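Local coordinates for protein pectinesterase (Aspergillus niger, PDB 5C1E) that hydrolyses the methyl esters of pectin's polygalacturonate chains, releasing methanol, and probably contributes to the maceration of plant tissue, at residues A[163-169]-A[194-199]. Numbering follows the deposited sequence.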
loop_
_atom_site.group_PDB
_atom_site.type_symbol
_atom_site.label_atom_id
_atom_site.label_comp_id
_atom_site.label_asym_id
_atom_site.label_seq_id
_atom_site.Cartn_x
_atom_site.Cartn_y
_atom_site.Cartn_z
ATOM N N ILE A 163 -0.379 5.830 4.495
ATOM C CA ILE A 163 0.770 5.177 3.840
ATOM C C ILE A 163 1.970 5.644 4.647
ATOM O O ILE A 163 2.280 6.824 4.652
ATOM C CB ILE A 163 0.912 5.582 2.366
ATOM C CG1 ILE A 163 -0.356 5.212 1.596
ATOM C CG2 ILE A 163 2.144 4.922 1.740
ATOM C CD1 ILE A 163 -0.432 5.802 0.196
ATOM N N PHE A 164 2.570 4.742 5.407
ATOM C CA PHE A 164 3.557 5.139 6.409
ATOM C C PHE A 164 4.622 4.071 6.612
ATOM O O PHE A 164 4.373 2.892 6.391
ATOM C CB PHE A 164 2.856 5.527 7.750
ATOM C CG PHE A 164 2.401 4.348 8.572
ATOM C CD1 PHE A 164 1.318 3.574 8.158
ATOM C CD2 PHE A 164 3.046 4.011 9.743
ATOM C CE1 PHE A 164 0.919 2.475 8.891
ATOM C CE2 PHE A 164 2.653 2.909 10.479
ATOM C CZ PHE A 164 1.592 2.145 10.062
ATOM N N GLY A 165 5.805 4.513 7.052
ATOM C CA GLY A 165 6.952 3.622 7.273
ATOM C C GLY A 165 8.140 4.033 6.441
ATOM O O GLY A 165 8.154 5.136 5.855
ATOM N N ASP A 166 9.128 3.140 6.377
ATOM C CA ASP A 166 10.430 3.414 5.758
ATOM C C ASP A 166 10.770 2.494 4.573
ATOM O O ASP A 166 11.955 2.320 4.210
ATOM C CB ASP A 166 11.545 3.334 6.797
ATOM C CG ASP A 166 12.872 3.838 6.270
ATOM O OD1 ASP A 166 12.911 4.834 5.536
ATOM O OD2 ASP A 166 13.883 3.199 6.580
ATOM N N ALA A 167 9.747 1.916 3.968
ATOM C CA ALA A 167 9.913 1.201 2.713
ATOM C C ALA A 167 10.403 2.155 1.651
ATOM O O ALA A 167 10.135 3.364 1.726
ATOM C CB ALA A 167 8.593 0.586 2.276
ATOM N N SER A 168 11.088 1.621 0.646
ATOM C CA SER A 168 11.300 2.373 -0.570
ATOM C C SER A 168 10.260 1.861 -1.551
ATOM O O SER A 168 10.317 0.696 -1.981
ATOM C CB SER A 168 12.708 2.218 -1.113
ATOM O OG SER A 168 12.948 3.259 -2.025
ATOM N N VAL A 169 9.298 2.724 -1.872
ATOM C CA VAL A 169 8.036 2.251 -2.443
ATOM C C VAL A 169 7.573 3.094 -3.609
ATOM O O VAL A 169 7.649 4.327 -3.579
ATOM C CB VAL A 169 6.945 2.126 -1.340
ATOM C CG1 VAL A 169 6.794 3.427 -0.579
ATOM C CG2 VAL A 169 5.616 1.639 -1.909
ATOM N N ASP A 194 20.078 6.349 4.146
ATOM C CA ASP A 194 18.866 5.714 3.662
ATOM C C ASP A 194 18.582 6.161 2.218
ATOM O O ASP A 194 18.300 7.328 1.953
ATOM C CB ASP A 194 17.706 6.109 4.599
ATOM C CG ASP A 194 16.407 5.342 4.330
ATOM O OD1 ASP A 194 16.089 5.002 3.175
ATOM O OD2 ASP A 194 15.658 5.132 5.303
ATOM N N SER A 195 18.636 5.227 1.286
ATOM C CA SER A 195 18.467 5.564 -0.122
ATOM C C SER A 195 17.008 5.484 -0.581
ATOM O O SER A 195 16.728 5.609 -1.754
ATOM C CB SER A 195 19.333 4.648 -0.980
ATOM O OG SER A 195 18.945 3.309 -0.796
ATOM N N GLY A 196 16.086 5.296 0.353
ATOM C CA GLY A 196 14.688 5.112 0.021
ATOM C C GLY A 196 13.908 6.356 -0.369
ATOM O O GLY A 196 14.269 7.477 -0.021
ATOM N N TRP A 197 12.845 6.123 -1.133
ATOM C CA TRP A 197 11.865 7.136 -1.537
ATOM C C TRP A 197 10.482 6.520 -1.422
ATOM O O TRP A 197 10.322 5.306 -1.600
ATOM C CB TRP A 197 11.994 7.522 -3.019
ATOM C CG TRP A 197 13.223 8.270 -3.439
ATOM C CD1 TRP A 197 14.517 7.797 -3.474
ATOM C CD2 TRP A 197 13.274 9.617 -3.935
ATOM N NE1 TRP A 197 15.363 8.785 -3.930
ATOM C CE2 TRP A 197 14.620 9.907 -4.222
ATOM C CE3 TRP A 197 12.309 10.611 -4.146
ATOM C CZ2 TRP A 197 15.024 11.156 -4.702
ATOM C CZ3 TRP A 197 12.708 11.846 -4.642
ATOM C CH2 TRP A 197 14.055 12.109 -4.900
ATOM N N TYR A 198 9.481 7.361 -1.185
ATOM C CA TYR A 198 8.139 7.086 -1.701
ATOM C C TYR A 198 8.008 7.831 -3.031
ATOM O O TYR A 198 8.249 9.058 -3.099
ATOM C CB TYR A 198 7.023 7.659 -0.836
ATOM C CG TYR A 198 6.782 7.070 0.548
ATOM C CD1 TYR A 198 7.765 6.362 1.254
ATOM C CD2 TYR A 198 5.565 7.315 1.184
ATOM C CE1 TYR A 198 7.511 5.857 2.524
ATOM C CE2 TYR A 198 5.305 6.841 2.448
ATOM C CZ TYR A 198 6.267 6.121 3.120
ATOM O OH TYR A 198 5.962 5.686 4.365
ATOM N N ALA A 199 7.550 7.120 -4.043
ATOM C CA ALA A 199 7.190 7.742 -5.313
ATOM C C ALA A 199 5.738 7.412 -5.614
ATOM O O ALA A 199 5.371 6.242 -5.729
ATOM C CB ALA A 199 8.097 7.253 -6.431
HETATM O O HOH W 1 13.741 3.689 2.721
#
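Two successive coils of the right-handed parallel beta-helix characteristic of pectin methylesterases meet here, at the corner where strand 163-165 turns into strand 168-172. The next coil enters through 194-199 and lays strand 198-201 parallel to 168-172. Val169 pairs with Tyr198 (CA-CA 4.9 Å) and is bonded to the residues flanking it, its N donating to Trp197 O (2.8 Å) and its O accepting from Ala199 N (2.8 Å). One step earlier a side chain takes the place of a backbone acceptor: Trp197 N donates to Ser168 OG (3.0 Å), a hydroxyl also hydrogen-bonded to the carbonyl of Val286 in helix 283-287.

Tyr198 projects into the interior of the helix and spans from one sheet to the next. Val169 CG1 sits over one face of the Tyr198 ring in a CH-pi contact, 4.0 Å from the centroid, while Ile163 CG2 packs against Tyr198 CE2 at 3.8 Å. Tyr198 OH donates to Gly165 O (2.7 Å), tying the new coil to Gly165, next to Phe164, whose side chain lies near Asp161, the predicted catalytic residue.

Toward the surface, Asp194 forms an Asx turn, its OD1 accepting from Gly196 N (2.8 Å). A CB on Gly196 would clash with that carboxylate. The same Asp194 OD1 is linked to Asp166 O through a single water, 2.7 Å from each oxygen.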